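Local coordinates for A-type flavoprotein (Giardia intestinalis, PDB 2Q9U) that scavenges oxygen as a flavodiiron protein, probably passing electrons from flavin mononucleotide to a mu-oxo-diiron centre, at residues H85-H90 and L151-S156; F168-F173 and L227-V232. All coordinates share one frame; numbering follows the deposited sequence.

Interaction 1: residues H85-H90 and L151-S156. With FEO (mu-oxo-diiron), chain G; FMN (flavin mononucleotide), chain F.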
loop_
_atom_site.group_PDB
_atom_site.type_symbol
_atom_site.label_atom_id
_atom_site.label_comp_id
_atom_site.label_asym_id
_atom_site.label_seq_id
_atom_site.Cartn_x
_atom_site.Cartn_y
_atom_site.Cartn_z
ATOM N N HIS A 85 -13.330 -19.843 23.164
ATOM C CA HIS A 85 -13.036 -18.388 23.038
ATOM C C HIS A 85 -14.150 -17.774 22.169
ATOM O O HIS A 85 -14.601 -18.405 21.219
ATOM C CB HIS A 85 -11.645 -18.274 22.397
ATOM C CG HIS A 85 -11.099 -16.883 22.232
ATOM N ND1 HIS A 85 -11.252 -15.875 23.156
ATOM C CD2 HIS A 85 -10.281 -16.386 21.272
ATOM C CE1 HIS A 85 -10.616 -14.790 22.738
ATOM N NE2 HIS A 85 -10.005 -15.077 21.602
ATOM N N ALA A 86 -14.616 -16.572 22.501
ATOM C CA ALA A 86 -15.779 -16.015 21.828
ATOM C C ALA A 86 -15.408 -15.021 20.716
ATOM O O ALA A 86 -16.290 -14.513 20.020
ATOM C CB ALA A 86 -16.704 -15.335 22.850
ATOM N N GLU A 87 -14.111 -14.734 20.560
ATOM C CA GLU A 87 -13.674 -13.795 19.521
ATOM C C GLU A 87 -14.129 -14.254 18.130
ATOM O O GLU A 87 -14.164 -15.471 17.838
ATOM C CB GLU A 87 -12.152 -13.538 19.579
ATOM C CG GLU A 87 -11.742 -12.245 18.829
ATOM C CD GLU A 87 -10.268 -11.994 18.894
ATOM O OE1 GLU A 87 -9.636 -12.480 19.857
ATOM O OE2 GLU A 87 -9.742 -11.342 17.961
ATOM N N GLY A 88 -14.514 -13.283 17.294
ATOM C CA GLY A 88 -15.090 -13.551 15.964
ATOM C C GLY A 88 -14.323 -14.502 15.059
ATOM O O GLY A 88 -14.926 -15.279 14.317
ATOM N N ASP A 89 -12.998 -14.455 15.107
ATOM C CA ASP A 89 -12.204 -15.331 14.260
ATOM C C ASP A 89 -12.428 -16.827 14.521
ATOM O O ASP A 89 -12.220 -17.631 13.623
ATOM C CB ASP A 89 -10.712 -14.968 14.253
ATOM C CG ASP A 89 -10.088 -14.919 15.649
ATOM O OD1 ASP A 89 -10.759 -14.522 16.618
ATOM O OD2 ASP A 89 -8.896 -15.264 15.771
ATOM N N HIS A 90 -12.861 -17.197 15.723
ATOM C CA HIS A 90 -13.196 -18.604 16.001
ATOM C C HIS A 90 -14.666 -18.833 16.262
ATOM O O HIS A 90 -15.046 -19.923 16.683
ATOM C CB HIS A 90 -12.433 -19.064 17.246
ATOM C CG HIS A 90 -11.005 -18.666 17.198
ATOM N ND1 HIS A 90 -10.115 -19.276 16.351
ATOM C CD2 HIS A 90 -10.334 -17.654 17.797
ATOM C CE1 HIS A 90 -8.943 -18.671 16.440
ATOM N NE2 HIS A 90 -9.048 -17.689 17.320
ATOM N N LEU A 151 -5.856 -14.608 28.694
ATOM C CA LEU A 151 -4.857 -15.157 27.782
ATOM C C LEU A 151 -5.554 -15.572 26.484
ATOM O O LEU A 151 -5.628 -16.768 26.182
ATOM C CB LEU A 151 -4.113 -16.363 28.419
ATOM C CG LEU A 151 -2.817 -16.825 27.734
ATOM C CD1 LEU A 151 -1.751 -15.744 27.903
ATOM C CD2 LEU A 151 -2.319 -18.186 28.328
ATOM N N HIS A 152 -6.066 -14.601 25.712
ATOM C CA HIS A 152 -5.931 -13.164 25.985
ATOM C C HIS A 152 -7.268 -12.459 26.339
ATOM O O HIS A 152 -7.276 -11.239 26.579
ATOM C CB HIS A 152 -5.293 -12.476 24.758
ATOM C CG HIS A 152 -6.158 -12.530 23.546
ATOM N ND1 HIS A 152 -6.838 -11.430 23.065
ATOM C CD2 HIS A 152 -6.508 -13.571 22.748
ATOM C CE1 HIS A 152 -7.548 -11.785 22.006
ATOM N NE2 HIS A 152 -7.370 -13.082 21.801
ATOM N N TRP A 153 -8.392 -13.195 26.336
ATOM C CA TRP A 153 -9.690 -12.605 26.732
ATOM C C TRP A 153 -10.152 -13.205 28.074
ATOM O O TRP A 153 -9.660 -14.285 28.455
ATOM C CB TRP A 153 -10.740 -12.840 25.634
ATOM C CG TRP A 153 -10.787 -11.768 24.580
ATOM C CD1 TRP A 153 -9.819 -10.822 24.301
ATOM C CD2 TRP A 153 -11.843 -11.543 23.638
ATOM N NE1 TRP A 153 -10.228 -10.023 23.264
ATOM C CE2 TRP A 153 -11.463 -10.439 22.836
ATOM C CE3 TRP A 153 -13.083 -12.150 23.410
ATOM C CZ2 TRP A 153 -12.276 -9.945 21.810
ATOM C CZ3 TRP A 153 -13.901 -11.647 22.385
ATOM C CH2 TRP A 153 -13.488 -10.564 21.607
ATOM N N PRO A 154 -11.094 -12.530 28.785
ATOM C CA PRO A 154 -11.686 -13.129 30.004
ATOM C C PRO A 154 -12.282 -14.519 29.773
ATOM O O PRO A 154 -12.236 -15.356 30.679
ATOM C CB PRO A 154 -12.782 -12.118 30.401
ATOM C CG PRO A 154 -12.257 -10.802 29.879
ATOM C CD PRO A 154 -11.651 -11.185 28.524
ATOM N N ASP A 155 -12.809 -14.775 28.567
ATOM C CA ASP A 155 -13.422 -16.081 28.235
ATOM C C ASP A 155 -12.469 -17.172 27.731
ATOM O O ASP A 155 -12.917 -18.299 27.429
ATOM C CB ASP A 155 -14.485 -15.888 27.146
ATOM C CG ASP A 155 -13.956 -15.115 25.956
ATOM O OD1 ASP A 155 -13.174 -15.663 25.166
ATOM O OD2 ASP A 155 -14.297 -13.921 25.839
ATOM N N SER A 156 -11.187 -16.843 27.556
ATOM C CA SER A 156 -10.236 -17.758 26.908
ATOM C C SER A 156 -10.078 -19.059 27.710
ATOM O O SER A 156 -9.967 -19.037 28.938
ATOM C CB SER A 156 -8.875 -17.087 26.685
ATOM O OG SER A 156 -9.044 -15.938 25.854
HETATM FE FE1 FEO G . -7.722 -15.934 17.330
HETATM FE FE2 FEO G . -8.400 -14.171 20.224
HETATM O O FEO G . -8.909 -15.058 18.443
HETATM N N1 FMN F . -11.129 -4.817 25.646
HETATM C C2 FMN F . -10.796 -4.184 26.807
HETATM O O2 FMN F . -11.694 -3.764 27.555
HETATM N N3 FMN F . -9.467 -4.044 27.158
HETATM C C4 FMN F . -8.451 -4.498 26.332
HETATM O O4 FMN F . -7.294 -4.217 26.639
HETATM C C4A FMN F . -8.786 -5.141 25.126
HETATM N N5 FMN F . -7.819 -5.652 24.267
HETATM C C5A FMN F . -8.216 -6.290 23.096
HETATM C C6 FMN F . -7.255 -6.807 22.220
HETATM C C7 FMN F . -7.635 -7.449 21.028
HETATM C C7M FMN F . -6.571 -8.160 20.234
HETATM C C8 FMN F . -8.984 -7.589 20.708
HETATM C C8M FMN F . -9.432 -8.173 19.391
HETATM C C9 FMN F . -9.944 -7.079 21.580
HETATM C C9A FMN F . -9.573 -6.430 22.773
HETATM N N10 FMN F . -10.537 -5.912 23.636
HETATM C C10 FMN F . -10.146 -5.300 24.808
HETATM C "C1'" FMN F . -12.004 -6.030 23.346
HETATM C "C2'" FMN F . -12.470 -5.034 22.287
HETATM O "O2'" FMN F . -12.405 -3.685 22.743
HETATM C "C3'" FMN F . -13.869 -5.500 21.877
HETATM O "O3'" FMN F . -13.703 -6.658 21.071
HETATM C "C4'" FMN F . -14.676 -4.486 21.095
HETATM O "O4'" FMN F . -16.022 -4.932 21.000
HETATM C "C5'" FMN F . -14.136 -4.297 19.683
HETATM O "O5'" FMN F . -14.786 -3.189 19.084
HETATM P P FMN F . -14.953 -3.168 17.502
HETATM O O1P FMN F . -15.303 -1.733 17.146
HETATM O O2P FMN F . -13.642 -3.590 16.905
HETATM O O3P FMN F . -16.049 -4.115 17.044
#
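H85, E87 and H152 share one iron, FE2 of the diiron centre. E87 OE1 lies 2.1 Å from FE2, and H85 NE2 and H152 NE2 also bind it. The two imidazole rings stand at 75° to each other. D89 OD2 and H90 NE2 bind FE1. The H-x-E-x-D-H sequence of 85-90 is the metal-binding signature of flavodiiron proteins in their beta-lactamase-like domain. Two hydrogen bonds cross between the loops, and both end on D155 OD1. H85 ND1 donates to it at 2.8 Å, close to the imidazole plane. The backbone A86 N donates to it at 3.2 Å from above the carboxylate plane. With NE2 on the iron and ND1 on D155, the H85 ring is held at both nitrogens, which fixes its rotation. D155 OD2 is held by H115, and E87 OE2 is hydrogen-bonded to Y267 OH of the second subunit. The W153 indole supplies the aromatic packing. The H85 edge meets the face of its five-membered ring, offset toward the rim, with H85 CE1 3.5 Å from W153 CG. E87 CB makes a CH-pi contact over the W153 six-membered ring, 4.0 Å from its centroid. W153 NE1 comes within 3.4 Å of FMN C9.

Interaction 2: residues F168-F173 and L227-V232. With FEO (mu-oxo-diiron), chain G.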
loop_
_atom_site.group_PDB
_atom_site.type_symbol
_atom_site.label_atom_id
_atom_site.label_comp_id
_atom_site.label_asym_id
_atom_site.label_seq_id
_atom_site.Cartn_x
_atom_site.Cartn_y
_atom_site.Cartn_z
ATOM N N PHE A 168 -6.070 -28.729 23.085
ATOM C CA PHE A 168 -6.645 -27.812 22.077
ATOM C C PHE A 168 -6.468 -26.415 22.654
ATOM O O PHE A 168 -7.197 -26.008 23.579
ATOM C CB PHE A 168 -8.130 -28.123 21.852
ATOM C CG PHE A 168 -8.382 -29.482 21.252
ATOM C CD1 PHE A 168 -8.306 -29.676 19.869
ATOM C CD2 PHE A 168 -8.728 -30.559 22.061
ATOM C CE1 PHE A 168 -8.543 -30.938 19.299
ATOM C CE2 PHE A 168 -8.978 -31.809 21.508
ATOM C CZ PHE A 168 -8.886 -32.009 20.131
ATOM N N SER A 169 -5.461 -25.700 22.168
ATOM C CA SER A 169 -5.034 -24.490 22.875
ATOM C C SER A 169 -5.664 -23.202 22.346
ATOM O O SER A 169 -5.384 -22.133 22.855
ATOM C CB SER A 169 -3.501 -24.370 22.829
ATOM O OG SER A 169 -3.064 -24.391 21.478
ATOM N N ASN A 170 -6.463 -23.310 21.292
ATOM C CA ASN A 170 -7.127 -22.133 20.704
ATOM C C ASN A 170 -6.041 -21.097 20.289
ATOM O O ASN A 170 -5.096 -21.480 19.591
ATOM C CB ASN A 170 -8.207 -21.607 21.687
ATOM C CG ASN A 170 -9.068 -20.509 21.100
ATOM O OD1 ASN A 170 -8.956 -19.350 21.491
ATOM N ND2 ASN A 170 -9.924 -20.867 20.156
ATOM N N ASP A 171 -6.146 -19.835 20.701
ATOM C CA ASP A 171 -5.173 -18.812 20.327
ATOM C C ASP A 171 -3.782 -19.187 20.842
ATOM O O ASP A 171 -2.738 -18.882 20.207
ATOM C CB ASP A 171 -5.551 -17.442 20.903
ATOM C CG ASP A 171 -6.570 -16.669 20.041
ATOM O OD1 ASP A 171 -6.717 -16.900 18.805
ATOM O OD2 ASP A 171 -7.217 -15.791 20.638
ATOM N N GLY A 172 -3.748 -19.848 22.003
ATOM C CA GLY A 172 -2.462 -20.303 22.542
ATOM C C GLY A 172 -1.667 -21.115 21.538
ATOM O O GLY A 172 -2.220 -21.975 20.840
ATOM N N PHE A 173 -0.364 -20.837 21.473
ATOM C CA PHE A 173 0.574 -21.535 20.579
ATOM C C PHE A 173 0.313 -21.258 19.104
ATOM O O PHE A 173 0.879 -21.916 18.234
ATOM C CB PHE A 173 0.633 -23.055 20.837
ATOM C CG PHE A 173 1.160 -23.399 22.198
ATOM C CD1 PHE A 173 0.288 -23.464 23.298
ATOM C CD2 PHE A 173 2.518 -23.622 22.386
ATOM C CE1 PHE A 173 0.789 -23.758 24.586
ATOM C CE2 PHE A 173 3.035 -23.920 23.662
ATOM C CZ PHE A 173 2.157 -23.985 24.757
ATOM N N LEU A 227 -2.820 -28.671 19.513
ATOM C CA LEU A 227 -3.555 -28.273 18.315
ATOM C C LEU A 227 -4.085 -26.863 18.538
ATOM O O LEU A 227 -4.985 -26.628 19.336
ATOM C CB LEU A 227 -4.691 -29.254 17.996
ATOM C CG LEU A 227 -4.395 -30.761 17.871
ATOM C CD1 LEU A 227 -5.568 -31.484 17.205
ATOM C CD2 LEU A 227 -3.072 -31.159 17.245
ATOM N N SER A 228 -3.483 -25.914 17.836
ATOM C CA SER A 228 -3.792 -24.508 18.020
ATOM C C SER A 228 -4.906 -24.078 17.051
ATOM O O SER A 228 -5.148 -24.748 16.076
ATOM C CB SER A 228 -2.531 -23.670 17.741
ATOM O OG SER A 228 -2.825 -22.285 17.913
ATOM N N ALA A 229 -5.534 -22.941 17.321
ATOM C CA ALA A 229 -6.591 -22.393 16.443
ATOM C C ALA A 229 -6.065 -21.445 15.338
ATOM O O ALA A 229 -6.826 -21.028 14.476
ATOM C CB ALA A 229 -7.699 -21.720 17.271
ATOM N N HIS A 230 -4.766 -21.153 15.342
ATOM C CA HIS A 230 -4.137 -20.381 14.248
ATOM C C HIS A 230 -2.858 -21.058 13.758
ATOM O O HIS A 230 -1.981 -21.404 14.572
ATOM C CB HIS A 230 -3.773 -18.966 14.698
ATOM C CG HIS A 230 -4.950 -18.084 14.973
ATOM N ND1 HIS A 230 -5.818 -17.662 13.993
ATOM C CD2 HIS A 230 -5.380 -17.521 16.126
ATOM C CE1 HIS A 230 -6.750 -16.893 14.539
ATOM N NE2 HIS A 230 -6.501 -16.794 15.831
ATOM N N GLY A 231 -2.758 -21.257 12.442
ATOM C CA GLY A 231 -1.506 -21.687 11.853
ATOM C C GLY A 231 -1.279 -23.173 12.047
ATOM O O GLY A 231 -2.227 -23.960 11.942
ATOM N N VAL A 232 -0.036 -23.554 12.335
ATOM C CA VAL A 232 0.308 -24.968 12.451
ATOM C C VAL A 232 0.255 -25.440 13.902
ATOM O O VAL A 232 0.308 -24.633 14.859
ATOM C CB VAL A 232 1.691 -25.328 11.815
ATOM C CG1 VAL A 232 1.673 -25.031 10.331
ATOM C CG2 VAL A 232 2.824 -24.573 12.503
HETATM FE FE1 FEO G . -7.722 -15.934 17.330
HETATM FE FE2 FEO G . -8.400 -14.171 20.224
HETATM O O FEO G . -8.909 -15.058 18.443
HETATM O O HOH W 1 -7.447 -25.454 19.680
#
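Strands 166-170 and 225-228 run parallel, with the CA atoms of F168 and L227 4.9 Å apart. They are neighbours in a mixed sheet of the beta-lactamase-like domain, and beyond each strand the backbone turns and carries an iron ligand. S169 N donates to L227 O at 3.0 Å, and A229 N to N170 O at 2.7 Å. A water bridges N170 N and L227 O. F168 and L227 lie side by side on one face of their sheet. There F168 meets I46 and L227 meets Y44, both on strand 39-46 of the other sheet. F168 CE1 touches L227 CD1 at 3.7 Å. S228 OG, anti to the backbone N (chi1 180°), sits between N170 O and G172 O, and its proton may go to either. A229 CB packs on the N170 carbonyl, 3.5 Å from N170 C; the N170 side-chain amide has its main polar partner in D55. S169 OG also donates to G172 O, at 2.6 Å, across the type II' turn S169-G172. D171 lies within the turn, and its carboxylate bridges the irons: OD1 binds FE1 and OD2 binds FE2. H230 ND1 is hydrogen-bonded to S40 O, which helps to fix the ring's rotation. H230 NE2 lies 2.1 Å from FE1.

Interactions 1 and 2 follow one another along the chain, with centres about 12 Å apart, and meet at the diiron site. Together they supply all seven protein ligands of its pocket. Interaction 1 gives FE2 three ligands and FE1 two. Interaction 2 adds H230 to FE1 and the D171 carboxylate to both. Ligands from the two contacts crowd round each metal: D89 OD2 is 2.8 Å from H230 NE2 at FE1, and H152 NE2 is 3.0 Å from D171 OD2 at FE2. N170 of interaction 2 also packs on H85 and H90. The flavin lies on the side of interaction 1, where residues of the second subunit hold it, consistent with electron transfer between subunits.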